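Long-range contact in sensor protein (Pseudomonas syringae pv. tomato, PDB 2R8R), which probably autophosphorylates on histidine as the membrane sensor kinase KdpD of a two-component system, here as its N-terminal P-loop NTPase-like region: residues G5-K19 and L114-Q127. Residues are numbered along the deposited sequence; the frame is centred on the assembly and turned at random.
Sequences GRLKVFLGAAPGVGK and LAAGIDVYTTVNVQ. With SO4 (sulfate ion), chain C.
F10 turns a ring edge toward the face of Y121 in an offset edge-to-face pair, with planes at 65° and CE2 of F10 4.0 Å from CD2 of Y121. K8 leaves the sheet on the same side: with CG anti to the backbone N (chi1 -174°) and the chain extended, its CD passes over one face of the Y121 ring, toward the rim. Helix 19-32 packs against the side chains of F10 and Y121, through A26 among others. On the other side of the sheet the contacts are aliphatic: L7 CD1 fits against V120 CG1 and T122 CG2, while V124 CG1 meets V9 CG1 at 3.6 Å and L11 CD1 at 3.8 Å. Between these layers strands 7-12 and 119-125 run parallel, and the ladder includes a nearly straight bond from F10 N to T122 O (2.8 Å, 175°). At one end D119 OD1 takes R6 N on its anti lone pair at 2.9 Å. At the other, the strand opens into a loop matching a P-loop (Walker A). There K19, bent at chi3 and chi4, brings NZ into a hydrogen bond with sulfate O3, and a water links NZ to N125 OD1. Amides of G16, G18 and K19 also grip the sulfate. Amides and lysine thus form an anion site, consistent with a place for a nucleotide phosphate, with N125 of the neighbouring strand beside it.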
loop_
_atom_site.group_PDB
_atom_site.type_symbol
_atom_site.label_atom_id
_atom_site.label_comp_id
_atom_site.label_asym_id
_atom_site.label_seq_id
_atom_site.Cartn_x
_atom_site.Cartn_y
_atom_site.Cartn_z
ATOM N N GLY A 5 10.089 9.637 13.420
ATOM C CA GLY A 5 9.267 8.561 12.854
ATOM C C GLY A 5 10.042 7.876 11.741
ATOM O O GLY A 5 10.716 8.526 10.932
ATOM N N ARG A 6 9.979 6.556 11.736
ATOM C CA ARG A 6 10.597 5.724 10.699
ATOM C C ARG A 6 9.576 5.058 9.803
ATOM O O ARG A 6 8.657 4.385 10.290
ATOM C CB ARG A 6 11.455 4.655 11.359
ATOM C CG ARG A 6 12.665 5.264 12.045
ATOM C CD ARG A 6 13.388 4.251 12.883
ATOM N NE ARG A 6 14.634 4.823 13.408
ATOM C CZ ARG A 6 15.507 4.138 14.152
ATOM N NH1 ARG A 6 15.287 2.844 14.441
ATOM N NH2 ARG A 6 16.618 4.742 14.567
ATOM N N LEU A 7 9.781 5.233 8.492
ATOM C CA LEU A 7 8.969 4.605 7.455
ATOM C C LEU A 7 9.597 3.313 6.956
ATOM O O LEU A 7 10.753 3.312 6.527
ATOM C CB LEU A 7 8.840 5.547 6.246
ATOM C CG LEU A 7 7.845 5.199 5.121
ATOM C CD1 LEU A 7 6.354 4.995 5.607
ATOM C CD2 LEU A 7 7.976 6.281 4.019
ATOM N N LYS A 8 8.799 2.240 6.967
ATOM C CA LYS A 8 9.096 0.986 6.287
ATOM C C LYS A 8 8.077 0.741 5.159
ATOM O O LYS A 8 6.870 0.699 5.393
ATOM C CB LYS A 8 9.113 -0.175 7.285
ATOM C CG LYS A 8 9.556 -1.501 6.686
ATOM C CD LYS A 8 9.569 -2.617 7.710
ATOM C CE LYS A 8 10.165 -3.921 7.077
ATOM N NZ LYS A 8 10.143 -5.198 7.952
ATOM N N VAL A 9 8.583 0.593 3.933
ATOM C CA VAL A 9 7.764 0.353 2.755
ATOM C C VAL A 9 7.895 -1.100 2.363
ATOM O O VAL A 9 9.009 -1.576 2.155
ATOM C CB VAL A 9 8.221 1.220 1.554
ATOM C CG1 VAL A 9 7.310 1.000 0.251
ATOM C CG2 VAL A 9 8.324 2.694 1.974
ATOM N N PHE A 10 6.760 -1.795 2.284
ATOM C CA PHE A 10 6.678 -3.131 1.670
ATOM C C PHE A 10 6.351 -2.925 0.206
ATOM O O PHE A 10 5.239 -2.550 -0.129
ATOM C CB PHE A 10 5.633 -3.975 2.361
ATOM C CG PHE A 10 5.951 -4.260 3.815
ATOM C CD1 PHE A 10 6.533 -5.492 4.202
ATOM C CD2 PHE A 10 5.690 -3.305 4.811
ATOM C CE1 PHE A 10 6.820 -5.747 5.567
ATOM C CE2 PHE A 10 5.981 -3.563 6.177
ATOM C CZ PHE A 10 6.521 -4.783 6.551
ATOM N N LEU A 11 7.361 -3.122 -0.642
ATOM C CA LEU A 11 7.278 -2.906 -2.082
ATOM C C LEU A 11 6.936 -4.194 -2.821
ATOM O O LEU A 11 7.497 -5.251 -2.510
ATOM C CB LEU A 11 8.607 -2.387 -2.621
ATOM C CG LEU A 11 8.765 -2.212 -4.151
ATOM C CD1 LEU A 11 7.847 -1.066 -4.681
ATOM C CD2 LEU A 11 10.267 -1.972 -4.500
ATOM N N GLY A 12 6.049 -4.099 -3.818
ATOM C CA GLY A 12 5.642 -5.245 -4.613
ATOM C C GLY A 12 5.504 -4.871 -6.082
ATOM O O GLY A 12 5.386 -3.691 -6.401
ATOM N N ALA A 13 5.494 -5.889 -6.967
ATOM C CA ALA A 13 5.337 -5.719 -8.425
ATOM C C ALA A 13 3.877 -5.446 -8.863
ATOM O O ALA A 13 3.634 -4.829 -9.895
ATOM C CB ALA A 13 5.851 -6.967 -9.151
ATOM N N ALA A 14 2.915 -5.913 -8.064
ATOM C CA ALA A 14 1.523 -5.929 -8.459
ATOM C C ALA A 14 0.663 -6.274 -7.269
ATOM O O ALA A 14 1.166 -6.776 -6.253
ATOM C CB ALA A 14 1.261 -7.005 -9.629
ATOM N N PRO A 15 -0.654 -6.026 -7.402
ATOM C CA PRO A 15 -1.655 -6.542 -6.505
ATOM C C PRO A 15 -1.590 -8.084 -6.430
ATOM O O PRO A 15 -1.446 -8.755 -7.461
ATOM C CB PRO A 15 -2.973 -6.077 -7.172
ATOM C CG PRO A 15 -2.626 -4.896 -7.926
ATOM C CD PRO A 15 -1.258 -5.180 -8.446
ATOM N N GLY A 16 -1.679 -8.610 -5.215
ATOM C CA GLY A 16 -1.746 -10.033 -4.990
ATOM C C GLY A 16 -0.442 -10.697 -4.622
ATOM O O GLY A 16 -0.426 -11.892 -4.446
ATOM N N VAL A 17 0.647 -9.939 -4.494
ATOM C CA VAL A 17 1.952 -10.528 -4.175
ATOM C C VAL A 17 2.175 -10.776 -2.683
ATOM O O VAL A 17 3.096 -11.493 -2.311
ATOM C CB VAL A 17 3.134 -9.723 -4.808
ATOM C CG1 VAL A 17 3.016 -9.764 -6.337
ATOM C CG2 VAL A 17 3.234 -8.260 -4.225
ATOM N N GLY A 18 1.286 -10.247 -1.842
ATOM C CA GLY A 18 1.349 -10.454 -0.392
ATOM C C GLY A 18 1.899 -9.322 0.443
ATOM O O GLY A 18 2.330 -9.526 1.556
ATOM N N LYS A 19 1.857 -8.118 -0.078
ATOM C CA LYS A 19 2.367 -6.923 0.637
ATOM C C LYS A 19 1.664 -6.671 1.963
ATOM O O LYS A 19 2.319 -6.485 3.004
ATOM C CB LYS A 19 2.178 -5.674 -0.218
ATOM C CG LYS A 19 2.926 -5.623 -1.530
ATOM C CD LYS A 19 2.659 -4.257 -2.250
ATOM C CE LYS A 19 1.191 -4.012 -2.714
ATOM N NZ LYS A 19 0.736 -5.126 -3.652
ATOM N N LEU A 114 4.930 10.831 10.675
ATOM C CA LEU A 114 6.364 10.651 10.861
ATOM C C LEU A 114 7.028 11.859 11.549
ATOM O O LEU A 114 7.909 11.676 12.388
ATOM C CB LEU A 114 7.027 10.372 9.513
ATOM C CG LEU A 114 6.765 9.040 8.792
ATOM C CD1 LEU A 114 7.385 9.120 7.344
ATOM C CD2 LEU A 114 7.346 7.939 9.574
ATOM N N ALA A 115 6.570 13.078 11.216
ATOM C CA ALA A 115 7.052 14.313 11.866
ATOM C C ALA A 115 6.615 14.392 13.330
ATOM O O ALA A 115 7.288 15.024 14.130
ATOM C CB ALA A 115 6.606 15.578 11.094
ATOM N N ALA A 116 5.511 13.730 13.666
ATOM C CA ALA A 116 5.019 13.612 15.048
ATOM C C ALA A 116 5.711 12.496 15.821
ATOM O O ALA A 116 5.388 12.269 16.976
ATOM C CB ALA A 116 3.485 13.406 15.079
ATOM N N GLY A 117 6.668 11.815 15.202
ATOM C CA GLY A 117 7.443 10.775 15.848
ATOM C C GLY A 117 6.794 9.400 15.795
ATOM O O GLY A 117 7.214 8.487 16.481
ATOM N N ILE A 118 5.740 9.263 15.003
ATOM C CA ILE A 118 5.030 8.000 14.853
ATOM C C ILE A 118 5.705 7.205 13.720
ATOM O O ILE A 118 5.920 7.717 12.614
ATOM C CB ILE A 118 3.500 8.250 14.586
ATOM C CG1 ILE A 118 2.896 9.075 15.753
ATOM C CG2 ILE A 118 2.697 6.905 14.342
ATOM C CD1 ILE A 118 1.552 9.746 15.414
ATOM N N ASP A 119 6.054 5.958 14.008
ATOM C CA ASP A 119 6.542 5.043 12.975
ATOM C C ASP A 119 5.400 4.644 12.055
ATOM O O ASP A 119 4.244 4.541 12.484
ATOM C CB ASP A 119 7.159 3.776 13.610
ATOM C CG ASP A 119 8.404 4.074 14.446
ATOM O OD1 ASP A 119 9.215 4.955 14.075
ATOM O OD2 ASP A 119 8.573 3.402 15.476
ATOM N N VAL A 120 5.732 4.424 10.786
ATOM C CA VAL A 120 4.772 3.999 9.800
ATOM C C VAL A 120 5.247 2.809 8.971
ATOM O O VAL A 120 6.381 2.785 8.480
ATOM C CB VAL A 120 4.335 5.159 8.854
ATOM C CG1 VAL A 120 3.361 4.606 7.815
ATOM C CG2 VAL A 120 3.678 6.342 9.644
ATOM N N TYR A 121 4.366 1.814 8.830
ATOM C CA TYR A 121 4.535 0.725 7.832
ATOM C C TYR A 121 3.547 1.012 6.709
ATOM O O TYR A 121 2.420 1.427 6.963
ATOM C CB TYR A 121 4.203 -0.660 8.419
ATOM C CG TYR A 121 5.211 -1.285 9.387
ATOM C CD1 TYR A 121 6.327 -0.605 9.830
ATOM C CD2 TYR A 121 4.998 -2.588 9.884
ATOM C CE1 TYR A 121 7.225 -1.187 10.739
ATOM C CE2 TYR A 121 5.893 -3.176 10.773
ATOM C CZ TYR A 121 7.013 -2.468 11.188
ATOM O OH TYR A 121 7.900 -3.074 12.056
ATOM N N THR A 122 3.987 0.819 5.471
ATOM C CA THR A 122 3.145 1.092 4.304
ATOM C C THR A 122 3.423 0.100 3.190
ATOM O O THR A 122 4.423 -0.595 3.206
ATOM C CB THR A 122 3.297 2.597 3.798
ATOM O OG1 THR A 122 2.210 2.924 2.921
ATOM C CG2 THR A 122 4.633 2.850 3.074
ATOM N N THR A 123 2.506 0.025 2.239
ATOM C CA THR A 123 2.650 -0.835 1.060
ATOM C C THR A 123 2.532 0.014 -0.199
ATOM O O THR A 123 1.825 1.023 -0.217
ATOM C CB THR A 123 1.572 -1.891 1.050
ATOM O OG1 THR A 123 0.318 -1.235 0.908
ATOM C CG2 THR A 123 1.588 -2.692 2.375
ATOM N N VAL A 124 3.247 -0.380 -1.248
ATOM C CA VAL A 124 3.090 0.239 -2.528
ATOM C C VAL A 124 3.481 -0.743 -3.631
ATOM O O VAL A 124 4.429 -1.523 -3.464
ATOM C CB VAL A 124 3.936 1.517 -2.621
ATOM C CG1 VAL A 124 5.464 1.188 -2.792
ATOM C CG2 VAL A 124 3.392 2.455 -3.735
ATOM N N ASN A 125 2.747 -0.688 -4.749
ATOM C CA ASN A 125 3.151 -1.357 -6.004
ATOM C C ASN A 125 4.075 -0.487 -6.836
ATOM O O ASN A 125 3.927 0.721 -6.867
ATOM C CB ASN A 125 1.943 -1.771 -6.824
ATOM C CG ASN A 125 1.224 -2.915 -6.222
ATOM O OD1 ASN A 125 -0.013 -2.915 -6.095
ATOM N ND2 ASN A 125 1.980 -3.886 -5.790
ATOM N N VAL A 126 5.019 -1.119 -7.518
ATOM C CA VAL A 126 6.092 -0.390 -8.190
ATOM C C VAL A 126 5.605 0.567 -9.281
ATOM O O VAL A 126 6.274 1.561 -9.548
ATOM C CB VAL A 126 7.144 -1.350 -8.763
ATOM C CG1 VAL A 126 6.613 -2.087 -9.980
ATOM C CG2 VAL A 126 8.381 -0.584 -9.076
ATOM N N GLN A 127 4.446 0.268 -9.880
ATOM C CA GLN A 127 3.865 1.056 -10.992
ATOM C C GLN A 127 3.581 2.526 -10.675
ATOM O O GLN A 127 3.500 3.370 -11.589
ATOM C CB GLN A 127 2.543 0.427 -11.457
ATOM C CG GLN A 127 1.489 0.386 -10.370
ATOM C CD GLN A 127 0.249 -0.387 -10.741
ATOM O OE1 GLN A 127 -0.638 0.198 -11.360
ATOM N NE2 GLN A 127 0.152 -1.703 -10.338
HETATM S S SO4 C . -1.126 -7.529 -1.879
HETATM O O1 SO4 C . -1.973 -6.849 -2.821
HETATM O O2 SO4 C . -1.468 -8.896 -1.654
HETATM O O3 SO4 C . 0.192 -7.318 -2.486
HETATM O O4 SO4 C . -1.356 -6.942 -0.551
HETATM O O HOH W 1 9.556 -4.893 10.287
HETATM O O HOH W 2 2.814 -2.436 -10.025
HETATM O O HOH W 3 -1.634 -3.965 -4.324
#